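Local coordinates for protein malate oxidoreductase (Thermotoga maritima, PDB 1VL6) that probably catalyses the NAD-dependent oxidative decarboxylation of malate to pyruvate and carbon dioxide, at residues P162-D167 with S342-N347; L228-P233 with I244-N249; N274-E279 with P298-E303; K287-A292 with G309-A314; A337-S342 with A383-A388. All blocks are in the same frame, centred on the assembly; numbering follows the deposited sequence.

Contact 1 of 5, residues P162-D167 with S342-N347; sequences PVFHDD and SKITKN
The CD1 methyl of Ile344 reaches across to Pro162, Val163 and Phe164, at the start of the strand that edges a four-stranded parallel sheet within this chain. It lies 3.6 Å from the carbonyl O of Val163, and the CB atoms of Phe164 and Pro162 are only slightly farther from it. What sends the methyl there is the set of the isoleucine chain: CG1 stands opposite the carbonyl carbon (chi1 -75°) and the chain then runs on nearly extended. The approach to the Phe164 ring is slanting, neither flat over it nor in its plane. Pro162 has a second neighbour: its CB rests 3.6 Å from the carbonyl O of Ser342.

No direct hydrogen bond joins the two segments. A water does the polar work instead, accepting from the backbone N of Val163 at 2.8 Å and from the backbone N of Ile344 at 3.0 Å, so that both of these N-H groups are satisfied at the seam.

Farther out, strand 137-140 holds Pro162 and Phe164 by backbone bonds, while Phe330 and Ile333 of helix 330-340 pack on the Phe164 side chain. Lys343 carries its NZ the other way, to the carbonyl oxygens of Ser156 and Met159 near the end of helix 147-158. The chain passes the start of strand 163-165 at Ser342-Ile344 and then turns away into helix 346-358. Thr345 is the N-cap of that helix: its OG1 bonds to the backbone N of Met348 and probably also to O of Ala388, the C-terminal residue.

Contact 2 of 5, residues L228-P233 with I244-N249; sequences LNENDP and IARITN
Leu228 and Ala245 meet in a partly buried packing contact at the rim of the Rossmann-type NAD-binding domain, where the loop after strand 226-227 folds back on the last turn of helix 239-246. Their CB atoms are 4.0 Å apart, and the same Ala245 methyl faces the start of a type I beta turn, 3.7 Å from the backbone N of Glu230. Deeper in, CD2 of Leu228 rests on CB of Ile244, whose side chain continues toward Tyr205 and Val208 of helix 202-214.

On the outer side a salt bridge spans the gap. Glu230, its chain bent at chi2, places OE2 at the edge of the Arg246 guanidinium, 2.9 Å from NE, in a weak hydrogen bond with an angle of 141°. The carboxylate is turned 75° from the guanidinium plane, so the two groups do not dock flat as a two-pronged pair.

The inner side is held indirectly. Asn229 and Asn249 bring their ND2 atoms within 3.7 Å because both donate to the same acceptor, the carbonyl O of Leu253. Nearer the helix end a water donates to the carbonyl O of Leu228 and to OG1 of Thr248, each at 3.0 Å.

Contact 3 of 5, residues N274-E279 with P298-E303; sequences NILKPE and PEIDPE
The carbonyl O of Glu299 is gripped by two successive backbone N-H groups of the opposite loop. Leu276 N donates to it at 3.1 Å with an almost straight N-H line (172°), arriving from above the carbonyl plane; Ile275 N gives a weak, bent bond to the same oxygen at 2.7 Å. One residue back, Asn274 N donates to the O of Pro298 at 3.0 Å. A water then donates both to that Pro298 oxygen and to OD1 of Asn274, closing a small polar ring.

Apolar groups fill in around this. Ile275 and Glu299 run side by side and point the same way, CG1 and CD1 of the isoleucine each 3.8 Å from CG of the glutamate. The carboxylate itself turns off to Ser271 OG and the backbone N of Ala294. Ile300, with CG1 opposite its backbone N (chi1 179°), extends CD1 to within 3.9 Å of CA of Pro278, while its CB meets CB of Leu276 at 4.2 Å.

Just beyond, Asp301 is the N-cap of helix 302-307, bonding through OD2 to the N of Leu304. Two neighbouring loops are thus stitched together after the carboxyl ends of parallel strands 266-269 and 289-292, the side of the sheet on which Rossmann-type domains bind their dinucleotide.

Contact 4 of 5, residues K287-A292 with G309-A314; sequences KPVIFA and GAFIVA
Phe311 has CG opposite its backbone N (chi1 171°), which turns its ring toward Lys287, and Lys287, with CG opposite the carbonyl carbon and a bend at chi3, runs over that ring. The result is a CH-pi contact: CE of the lysine sits 4.3 Å from the centroid of the Phe311 ring, 24° off the ring normal. CG1 of Ile312 lies over the opposite face, like CE of Lys287 offset toward the rim, and CG2 of Val289 comes in at the ring's edge.

From here the backbones zip together. Phe311 N donates to the O of Pro288 before the regular strands begin, then Ile290 N to Ile312 O, Ala314 N to Ile290 O and Ala292 N to Ala314 O, all at 2.7 to 2.9 Å. Strands 289-292 and 312-314 run parallel, only 8° apart.

Val289 and Ile312 lie alongside one another on one face of the sheet, and farther along it CD1 of Phe291 touches CB of Ala314 at 3.7 Å; helix 166-186 packs on this face. Ile290 and Val313 occupy the other, where Val313 meets Pro302, Ala305 and Arg306 of helix 302-307. Strand 312-315 ends the sheet within this chain, and with strand 289-292 and helix 302-307 it forms a beta-alpha-beta unit of the Rossmann-type NAD-binding domain.

Contact 5 of 5, residues A337-S342 with A383-A388; sequences AVEKRS and AVKGSA
Two helix ends come together here, the last turn of helix 330-340 against the last turn of helix 374-386, with the CA atoms of Lys340 and Lys385 6.2 Å apart at the nearest point; Arg341 then leaves the first helix with a positive phi of 66°.

Between the helices the packing is sparse: the CG1 methyl of Val384 lies 3.9 Å from the backbone N of Ala337, and the Val384 side chain also touches Met348 of helix 346-358. On the outer flank Glu339 sets CG opposite its backbone N and stretches out to meet Lys385, which is bent at chi3 and chi4. Glu339 OE2 lies alongside the aliphatic part of Lys385, 3.4 Å from CD, and makes only a long salt bridge to NZ at 3.6 Å. A firmer partner of that oxygen is the hydroxyl of Tyr381, one turn earlier on the same helix as Lys385. Lys34 of a second subunit packs on Glu339 as well, so Glu339 also lies at a subunit interface.

Lys340 reaches over the end of the other helix, its CD 3.9 Å from the O of Val384. Beyond CD its path is doubtful, because CE is modelled too close to the O of Ser387. Ser387 itself turns OG back to the O of Ala383 at 2.7 Å, tilted 32° from the carbonyl plane, and this OG is also hydrogen-bonded to OG of Ser351.

Altogether this is side-by-side packing of the C-terminal turns of helices 330-340 and 374-386, with helix 346-358 alongside.

How the contacts relate
From the N terminus, strand 163-165 opens the longest loop, which contact 1 closes 175 residues later. Contacts 2, 3 and 4 all fall within it. Contact 2 closes a short loop at one edge of the NAD-binding sheet before contact 3 opens. Contacts 3 and 4 cross, their segments alternating, and they touch: Ile300 packs on Ile290 and Pro302 on Val313, joining a loop and the start of helix 302-307 to strands 289-292 and 312-315. Contact 5 crosses contact 1, shares Ser342 with it and brings the C terminus beside the start of helix 346-358. Contacts 3 and 5 lie on opposite sides of the chain's centre, their centres about 39 Å apart.

Contact 1 of 5, residues P162-D167 with S342-N347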
# COMPACT_ATOMS: atom_id res chain seq x y z
N PRO A 162 8.56 11.06 23.02
CA PRO A 162 9.90 11.53 22.73
C PRO A 162 9.85 12.67 21.72
O PRO A 162 8.94 12.71 20.87
CB PRO A 162 10.60 10.27 22.14
CG PRO A 162 9.49 9.43 21.59
CD PRO A 162 8.37 9.67 22.60
N VAL A 163 10.81 13.59 21.85
CA VAL A 163 10.97 14.67 20.93
C VAL A 163 12.43 14.69 20.55
O VAL A 163 13.28 14.70 21.41
CB VAL A 163 10.67 15.98 21.59
CG1 VAL A 163 10.76 17.13 20.59
CG2 VAL A 163 9.30 15.95 22.30
N PHE A 164 12.68 14.72 19.25
CA PHE A 164 13.99 14.61 18.66
C PHE A 164 14.10 15.71 17.62
O PHE A 164 13.15 15.88 16.85
CB PHE A 164 14.07 13.26 17.97
CG PHE A 164 15.39 12.95 17.31
CD1 PHE A 164 16.53 12.69 18.06
CD2 PHE A 164 15.48 12.86 15.93
CE1 PHE A 164 17.73 12.38 17.45
CE2 PHE A 164 16.69 12.54 15.30
CZ PHE A 164 17.82 12.30 16.06
N HIS A 165 15.22 16.44 17.59
CA HIS A 165 15.52 17.38 16.48
C HIS A 165 16.80 16.96 15.74
O HIS A 165 17.90 17.04 16.31
CB HIS A 165 15.68 18.80 17.02
CG HIS A 165 15.93 19.83 15.98
ND1 HIS A 165 16.46 21.06 16.28
CD2 HIS A 165 15.72 19.83 14.64
CE1 HIS A 165 16.56 21.78 15.17
NE2 HIS A 165 16.13 21.06 14.16
N ASP A 166 16.64 16.47 14.52
CA ASP A 166 17.78 15.99 13.74
C ASP A 166 19.02 16.82 13.77
O ASP A 166 20.09 16.32 14.07
CB ASP A 166 17.45 15.97 12.26
CG ASP A 166 16.80 14.74 11.88
OD1 ASP A 166 15.57 14.63 12.04
OD2 ASP A 166 17.55 13.82 11.45
N ASP A 167 18.88 18.06 13.35
CA ASP A 167 20.02 18.92 13.11
C ASP A 167 20.84 19.13 14.35
O ASP A 167 22.02 19.43 14.27
CB ASP A 167 19.55 20.27 12.58
CG ASP A 167 18.82 20.13 11.24
OD1 ASP A 167 19.63 19.89 10.30
OD2 ASP A 167 17.52 20.13 11.08
N SER A 342 9.44 6.70 26.31
CA SER A 342 9.93 7.72 27.26
C SER A 342 10.79 8.77 26.52
O SER A 342 11.12 8.65 25.28
CB SER A 342 10.65 7.11 28.52
OG SER A 342 12.03 6.75 28.25
N LYS A 343 11.13 9.77 27.32
CA LYS A 343 11.99 10.85 26.93
C LYS A 343 13.30 10.33 26.38
O LYS A 343 13.84 9.36 26.92
CB LYS A 343 12.23 11.76 28.16
CG LYS A 343 10.93 12.54 28.61
CD LYS A 343 11.16 13.64 29.65
CE LYS A 343 9.81 14.17 30.22
NZ LYS A 343 9.05 14.95 29.25
N ILE A 344 13.80 10.93 25.31
CA ILE A 344 15.14 10.58 24.80
C ILE A 344 16.20 11.06 25.77
O ILE A 344 16.19 12.20 26.14
CB ILE A 344 15.41 11.21 23.45
CG1 ILE A 344 14.61 10.45 22.37
CG2 ILE A 344 16.90 11.15 23.13
CD1 ILE A 344 14.29 11.26 21.19
N THR A 345 17.13 10.19 26.16
CA THR A 345 18.13 10.50 27.18
C THR A 345 19.53 10.44 26.63
O THR A 345 19.76 9.89 25.56
CB THR A 345 18.05 9.45 28.29
OG1 THR A 345 18.26 8.13 27.74
CG2 THR A 345 16.64 9.38 28.89
N LYS A 346 20.45 11.01 27.38
CA LYS A 346 21.87 11.05 27.01
C LYS A 346 22.40 9.63 26.81
O LYS A 346 23.05 9.35 25.82
CB LYS A 346 22.69 11.80 28.06
CG LYS A 346 24.12 12.23 27.64
CD LYS A 346 24.83 12.97 28.87
CE LYS A 346 25.97 12.15 29.54
NZ LYS A 346 26.15 12.53 31.00
N ASN A 347 22.05 8.72 27.71
CA ASN A 347 22.41 7.27 27.52
C ASN A 347 21.90 6.65 26.20
O ASN A 347 22.64 5.91 25.53
CB ASN A 347 21.93 6.43 28.68
CG ASN A 347 22.85 6.51 29.90
OD1 ASN A 347 22.43 6.18 31.04
ND2 ASN A 347 24.10 6.89 29.68
O HOH W 1 12.27 13.30 24.23

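Contact 2 of 5, residues L228-P233 with I244-N249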
# COMPACT_ATOMS: atom_id res chain seq x y z
N LEU A 228 35.46 31.37 20.21
CA LEU A 228 34.59 31.73 21.33
C LEU A 228 35.37 31.73 22.63
O LEU A 228 35.95 30.72 23.05
CB LEU A 228 33.38 30.80 21.48
CG LEU A 228 32.24 31.06 20.52
CD1 LEU A 228 32.66 30.82 19.06
CD2 LEU A 228 31.09 30.16 20.88
N ASN A 229 35.39 32.90 23.25
CA ASN A 229 36.22 33.15 24.39
C ASN A 229 35.50 34.25 25.23
O ASN A 229 35.41 35.41 24.78
CB ASN A 229 37.56 33.61 23.81
CG ASN A 229 38.60 33.89 24.85
OD1 ASN A 229 38.36 34.60 25.84
ND2 ASN A 229 39.80 33.38 24.62
N GLU A 230 34.99 33.90 26.42
CA GLU A 230 34.34 34.94 27.28
C GLU A 230 35.05 36.29 27.32
O GLU A 230 34.39 37.33 27.36
CB GLU A 230 34.20 34.56 28.76
CG GLU A 230 32.82 34.08 29.14
CD GLU A 230 32.39 34.51 30.51
OE1 GLU A 230 31.86 35.62 30.66
OE2 GLU A 230 32.56 33.72 31.45
N ASN A 231 36.39 36.26 27.35
CA ASN A 231 37.20 37.51 27.42
C ASN A 231 37.12 38.40 26.18
O ASN A 231 37.50 39.56 26.27
CB ASN A 231 38.73 37.25 27.54
CG ASN A 231 39.11 36.46 28.77
OD1 ASN A 231 39.70 35.37 28.64
ND2 ASN A 231 38.81 37.00 29.96
N ASP A 232 36.74 37.86 25.01
CA ASP A 232 36.50 38.72 23.81
C ASP A 232 35.00 38.63 23.52
O ASP A 232 34.56 37.70 22.82
CB ASP A 232 37.29 38.35 22.52
CG ASP A 232 38.60 37.64 22.79
OD1 ASP A 232 39.51 38.26 23.40
OD2 ASP A 232 38.81 36.47 22.39
N PRO A 233 34.22 39.59 24.03
CA PRO A 233 32.75 39.44 24.10
C PRO A 233 32.10 39.51 22.71
O PRO A 233 31.00 38.96 22.47
CB PRO A 233 32.32 40.64 24.93
CG PRO A 233 33.41 41.71 24.62
CD PRO A 233 34.68 40.92 24.47
N ILE A 244 28.93 27.98 25.53
CA ILE A 244 29.99 27.19 24.93
C ILE A 244 31.38 27.69 25.27
O ILE A 244 32.31 26.89 25.58
CB ILE A 244 29.84 27.12 23.42
CG1 ILE A 244 28.52 26.42 23.06
CG2 ILE A 244 31.04 26.36 22.80
CD1 ILE A 244 28.39 25.00 23.55
N ALA A 245 31.54 28.99 25.23
CA ALA A 245 32.83 29.57 25.54
C ALA A 245 33.25 29.15 26.96
O ALA A 245 34.44 29.01 27.25
CB ALA A 245 32.79 31.10 25.45
N ARG A 246 32.28 28.98 27.84
CA ARG A 246 32.61 28.67 29.23
C ARG A 246 33.04 27.23 29.47
O ARG A 246 33.67 26.93 30.46
CB ARG A 246 31.45 28.99 30.12
CG ARG A 246 31.33 30.44 30.30
CD ARG A 246 29.97 30.85 30.72
NE ARG A 246 30.06 32.16 31.34
CZ ARG A 246 29.07 33.00 31.41
NH1 ARG A 246 27.89 32.69 30.90
NH2 ARG A 246 29.26 34.17 31.99
N ILE A 247 32.70 26.33 28.56
CA ILE A 247 33.10 24.95 28.74
C ILE A 247 34.11 24.54 27.71
O ILE A 247 34.35 23.35 27.57
CB ILE A 247 31.88 23.99 28.68
CG1 ILE A 247 31.06 24.22 27.39
CG2 ILE A 247 31.06 24.13 29.96
CD1 ILE A 247 29.92 23.26 27.18
N THR A 248 34.74 25.50 27.04
CA THR A 248 35.68 25.17 25.94
C THR A 248 36.97 25.93 26.06
O THR A 248 37.15 26.69 26.97
CB THR A 248 35.10 25.44 24.55
OG1 THR A 248 34.48 26.72 24.55
CG2 THR A 248 34.02 24.44 24.21
N ASN A 249 37.87 25.67 25.14
CA ASN A 249 39.10 26.43 24.99
C ASN A 249 39.93 26.55 26.25
O ASN A 249 40.17 27.66 26.75
CB ASN A 249 38.74 27.77 24.41
CG ASN A 249 39.93 28.51 23.95
OD1 ASN A 249 41.01 27.92 23.71
ND2 ASN A 249 39.77 29.80 23.78
O HOH W 2 36.13 27.78 22.34

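Contact 3 of 5, residues N274-E279 with P298-E303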
# COMPACT_ATOMS: atom_id res chain seq x y z
N ASN A 274 33.99 26.62 1.31
CA ASN A 274 35.30 27.11 0.91
C ASN A 274 35.88 28.17 1.84
O ASN A 274 36.28 29.21 1.40
CB ASN A 274 35.25 27.58 -0.57
CG ASN A 274 34.93 26.43 -1.53
OD1 ASN A 274 35.48 25.33 -1.42
ND2 ASN A 274 34.01 26.67 -2.47
N ILE A 275 35.97 27.86 3.12
CA ILE A 275 36.57 28.80 4.06
C ILE A 275 37.88 28.33 4.65
O ILE A 275 38.59 29.14 5.19
CB ILE A 275 35.62 29.15 5.23
CG1 ILE A 275 35.23 27.89 6.00
CG2 ILE A 275 34.43 29.92 4.74
CD1 ILE A 275 34.38 28.19 7.17
N LEU A 276 38.16 27.04 4.61
CA LEU A 276 39.39 26.50 5.16
C LEU A 276 40.45 26.41 4.05
O LEU A 276 40.33 25.60 3.15
CB LEU A 276 39.09 25.14 5.78
CG LEU A 276 40.11 24.64 6.78
CD1 LEU A 276 39.50 23.52 7.66
CD2 LEU A 276 41.36 24.17 6.05
N LYS A 277 41.45 27.28 4.10
CA LYS A 277 42.47 27.30 3.03
C LYS A 277 43.38 26.06 3.14
O LYS A 277 43.75 25.61 4.24
CB LYS A 277 43.27 28.61 3.04
CG LYS A 277 42.42 29.79 2.65
CD LYS A 277 43.19 31.08 2.34
CE LYS A 277 42.34 32.03 1.47
NZ LYS A 277 43.09 33.16 0.83
N PRO A 278 43.74 25.48 2.00
CA PRO A 278 44.50 24.23 2.00
C PRO A 278 45.81 24.35 2.77
O PRO A 278 46.14 23.46 3.52
CB PRO A 278 44.80 24.01 0.52
CG PRO A 278 44.61 25.31 -0.10
CD PRO A 278 43.51 25.97 0.64
N GLU A 279 46.54 25.45 2.63
CA GLU A 279 47.80 25.57 3.37
C GLU A 279 47.66 25.52 4.90
O GLU A 279 48.60 25.11 5.59
CB GLU A 279 48.57 26.78 2.90
CG GLU A 279 49.19 26.59 1.51
CD GLU A 279 50.16 25.38 1.42
OE1 GLU A 279 51.32 25.46 1.87
OE2 GLU A 279 49.78 24.31 0.88
N PRO A 298 31.21 21.99 0.91
CA PRO A 298 32.05 21.79 2.11
C PRO A 298 32.99 22.95 2.40
O PRO A 298 33.31 23.70 1.47
CB PRO A 298 32.84 20.52 1.79
CG PRO A 298 31.99 19.82 0.74
CD PRO A 298 31.50 20.95 -0.10
N GLU A 299 33.42 23.07 3.67
CA GLU A 299 34.36 24.10 4.11
C GLU A 299 35.67 24.10 3.29
O GLU A 299 36.29 25.16 3.09
CB GLU A 299 34.67 23.97 5.61
CG GLU A 299 33.57 24.54 6.50
CD GLU A 299 32.49 23.53 6.87
OE1 GLU A 299 32.41 22.47 6.22
OE2 GLU A 299 31.69 23.82 7.82
N ILE A 300 36.07 22.91 2.82
CA ILE A 300 37.14 22.82 1.84
C ILE A 300 36.85 21.69 0.93
O ILE A 300 36.28 20.72 1.37
CB ILE A 300 38.49 22.62 2.53
CG1 ILE A 300 39.61 22.51 1.49
CG2 ILE A 300 38.46 21.38 3.39
CD1 ILE A 300 41.03 22.55 2.11
N ASP A 301 37.23 21.81 -0.34
CA ASP A 301 37.01 20.75 -1.30
C ASP A 301 37.75 19.51 -0.79
O ASP A 301 38.87 19.62 -0.35
CB ASP A 301 37.51 21.12 -2.68
CG ASP A 301 37.42 19.97 -3.65
OD1 ASP A 301 36.29 19.59 -4.07
OD2 ASP A 301 38.44 19.35 -4.01
N PRO A 302 37.10 18.36 -0.77
CA PRO A 302 37.72 17.16 -0.21
C PRO A 302 38.98 16.72 -0.90
O PRO A 302 39.94 16.35 -0.23
CB PRO A 302 36.62 16.08 -0.32
CG PRO A 302 35.33 16.82 -0.52
CD PRO A 302 35.70 18.12 -1.21
N GLU A 303 39.02 16.73 -2.23
CA GLU A 303 40.25 16.30 -2.91
C GLU A 303 41.37 17.29 -2.53
O GLU A 303 42.46 16.89 -2.09
CB GLU A 303 40.06 16.19 -4.42
CG GLU A 303 41.29 15.68 -5.15
CD GLU A 303 41.73 14.30 -4.72
OE1 GLU A 303 40.88 13.51 -4.24
OE2 GLU A 303 42.92 14.00 -4.85
O HOH W 3 34.21 22.70 -1.18

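Contact 4 of 5, residues K287-A292 with G309-A314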
# COMPACT_ATOMS: atom_id res chain seq x y z
N LYS A 287 48.72 13.75 10.68
CA LYS A 287 47.53 12.96 10.38
C LYS A 287 46.22 13.67 10.74
O LYS A 287 45.37 13.13 11.41
CB LYS A 287 47.65 11.59 11.02
CG LYS A 287 48.65 10.67 10.25
CD LYS A 287 48.71 9.23 10.83
CE LYS A 287 49.02 8.14 9.76
NZ LYS A 287 48.45 6.76 10.14
N PRO A 288 46.07 14.90 10.27
CA PRO A 288 44.90 15.69 10.55
C PRO A 288 43.63 15.17 9.91
O PRO A 288 43.66 14.60 8.80
CB PRO A 288 45.25 17.03 9.94
CG PRO A 288 46.19 16.71 8.85
CD PRO A 288 47.03 15.64 9.43
N VAL A 289 42.53 15.37 10.61
CA VAL A 289 41.25 14.90 10.22
C VAL A 289 40.35 16.09 10.01
O VAL A 289 40.34 17.01 10.87
CB VAL A 289 40.63 13.99 11.29
CG1 VAL A 289 39.16 13.63 10.92
CG2 VAL A 289 41.43 12.76 11.38
N ILE A 290 39.64 16.07 8.88
CA ILE A 290 38.83 17.19 8.39
C ILE A 290 37.42 16.67 8.09
O ILE A 290 37.23 15.90 7.11
CB ILE A 290 39.41 17.73 7.07
CG1 ILE A 290 40.86 18.18 7.21
CG2 ILE A 290 38.55 18.88 6.48
CD1 ILE A 290 41.07 19.32 8.05
N PHE A 291 36.46 17.05 8.94
CA PHE A 291 35.06 16.75 8.74
C PHE A 291 34.55 18.09 8.22
O PHE A 291 34.44 19.07 9.00
CB PHE A 291 34.35 16.40 10.06
CG PHE A 291 34.65 15.02 10.64
CD1 PHE A 291 35.61 14.18 10.13
CD2 PHE A 291 34.00 14.63 11.81
CE1 PHE A 291 35.86 12.94 10.73
CE2 PHE A 291 34.23 13.39 12.41
CZ PHE A 291 35.16 12.55 11.87
N ALA A 292 34.29 18.19 6.92
CA ALA A 292 33.84 19.45 6.37
C ALA A 292 32.43 19.26 5.92
O ALA A 292 32.19 18.89 4.78
CB ALA A 292 34.74 19.91 5.22
N GLY A 309 47.33 17.24 2.42
CA GLY A 309 47.86 16.43 3.48
C GLY A 309 46.86 15.81 4.46
O GLY A 309 47.25 15.15 5.41
N ALA A 310 45.56 16.00 4.23
CA ALA A 310 44.58 15.46 5.16
C ALA A 310 44.69 13.95 5.26
O ALA A 310 44.79 13.28 4.26
CB ALA A 310 43.15 15.85 4.73
N PHE A 311 44.66 13.41 6.47
CA PHE A 311 44.68 11.93 6.65
C PHE A 311 43.32 11.34 6.43
O PHE A 311 43.23 10.26 5.92
CB PHE A 311 45.12 11.59 8.06
CG PHE A 311 44.99 10.16 8.43
CD1 PHE A 311 45.60 9.18 7.68
CD2 PHE A 311 44.32 9.80 9.61
CE1 PHE A 311 45.50 7.84 8.05
CE2 PHE A 311 44.25 8.50 10.01
CZ PHE A 311 44.84 7.50 9.22
N ILE A 312 42.27 12.03 6.87
CA ILE A 312 40.86 11.57 6.68
C ILE A 312 39.96 12.77 6.40
O ILE A 312 40.06 13.83 7.08
CB ILE A 312 40.31 10.87 7.93
CG1 ILE A 312 40.93 9.50 8.09
CG2 ILE A 312 38.78 10.74 7.86
CD1 ILE A 312 40.74 8.91 9.50
N VAL A 313 39.09 12.61 5.42
CA VAL A 313 38.22 13.69 5.04
C VAL A 313 36.78 13.15 5.01
O VAL A 313 36.50 12.05 4.50
CB VAL A 313 38.62 14.24 3.66
CG1 VAL A 313 37.68 15.32 3.21
CG2 VAL A 313 40.01 14.74 3.70
N ALA A 314 35.89 13.93 5.59
CA ALA A 314 34.49 13.56 5.59
C ALA A 314 33.66 14.77 5.23
O ALA A 314 34.04 15.89 5.53
CB ALA A 314 34.09 13.03 6.99

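Contact 5 of 5, residues A337-S342 with A383-A388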
# COMPACT_ATOMS: atom_id res chain seq x y z
N ALA A 337 12.91 5.03 20.51
CA ALA A 337 12.33 5.96 21.46
C ALA A 337 10.81 5.87 21.51
O ALA A 337 10.19 5.93 22.58
CB ALA A 337 12.74 7.38 21.09
N VAL A 338 10.21 5.76 20.35
CA VAL A 338 8.75 5.74 20.30
C VAL A 338 8.19 4.47 20.92
O VAL A 338 7.15 4.52 21.55
CB VAL A 338 8.26 5.90 18.86
CG1 VAL A 338 6.80 5.50 18.74
CG2 VAL A 338 8.49 7.31 18.41
N GLU A 339 8.92 3.37 20.76
CA GLU A 339 8.52 2.10 21.35
C GLU A 339 8.70 2.10 22.87
O GLU A 339 7.86 1.58 23.58
CB GLU A 339 9.36 1.01 20.71
CG GLU A 339 8.87 -0.39 20.91
CD GLU A 339 9.74 -1.34 20.11
OE1 GLU A 339 9.66 -1.32 18.84
OE2 GLU A 339 10.53 -2.06 20.77
N LYS A 340 9.79 2.69 23.34
CA LYS A 340 10.06 2.85 24.77
C LYS A 340 9.05 3.82 25.37
O LYS A 340 8.77 3.82 26.57
CB LYS A 340 11.45 3.46 24.93
CG LYS A 340 12.31 2.94 26.07
CD LYS A 340 13.75 3.54 25.96
CE LYS A 340 14.78 2.77 26.75
NZ LYS A 340 14.66 3.02 28.24
N ARG A 341 8.54 4.72 24.53
CA ARG A 341 7.62 5.76 24.96
C ARG A 341 8.19 6.81 25.89
O ARG A 341 7.50 7.74 26.24
CB ARG A 341 6.41 5.23 25.64
CG ARG A 341 5.53 4.47 24.76
CD ARG A 341 4.29 4.07 25.50
NE ARG A 341 3.81 2.77 25.09
CZ ARG A 341 2.81 2.12 25.68
NH1 ARG A 341 2.15 2.64 26.73
NH2 ARG A 341 2.49 0.94 25.20
N SER A 342 9.44 6.70 26.31
CA SER A 342 9.93 7.72 27.26
C SER A 342 10.79 8.77 26.52
O SER A 342 11.12 8.65 25.28
CB SER A 342 10.65 7.11 28.52
OG SER A 342 12.03 6.75 28.25
N ALA A 383 20.07 -0.59 20.08
CA ALA A 383 20.81 0.14 21.10
C ALA A 383 19.88 1.07 21.88
O ALA A 383 19.89 1.10 23.12
CB ALA A 383 21.95 0.94 20.48
N VAL A 384 19.06 1.81 21.14
CA VAL A 384 18.21 2.80 21.75
C VAL A 384 17.08 2.19 22.59
O VAL A 384 16.84 2.58 23.73
CB VAL A 384 17.69 3.74 20.68
CG1 VAL A 384 16.68 4.71 21.25
CG2 VAL A 384 18.85 4.55 20.09
N LYS A 385 16.44 1.18 22.03
CA LYS A 385 15.43 0.41 22.73
C LYS A 385 15.99 -0.13 24.03
O LYS A 385 15.32 -0.11 25.03
CB LYS A 385 14.97 -0.68 21.77
CG LYS A 385 14.02 -1.76 22.25
CD LYS A 385 13.87 -2.81 21.09
CE LYS A 385 13.81 -4.31 21.53
NZ LYS A 385 12.55 -4.69 22.29
N GLY A 386 17.23 -0.58 24.05
CA GLY A 386 17.82 -1.21 25.24
C GLY A 386 18.32 -0.31 26.35
O GLY A 386 18.58 -0.81 27.42
N SER A 387 18.46 1.00 26.10
CA SER A 387 19.07 1.91 27.11
C SER A 387 18.15 2.76 27.93
O SER A 387 17.20 3.29 27.43
CB SER A 387 19.97 2.97 26.47
OG SER A 387 20.51 2.55 25.28
N ALA A 388 18.57 3.02 29.18
CA ALA A 388 18.13 4.18 30.04
C ALA A 388 17.50 5.37 29.32
O ALA A 388 17.71 6.51 29.74
CB ALA A 388 19.37 4.73 30.86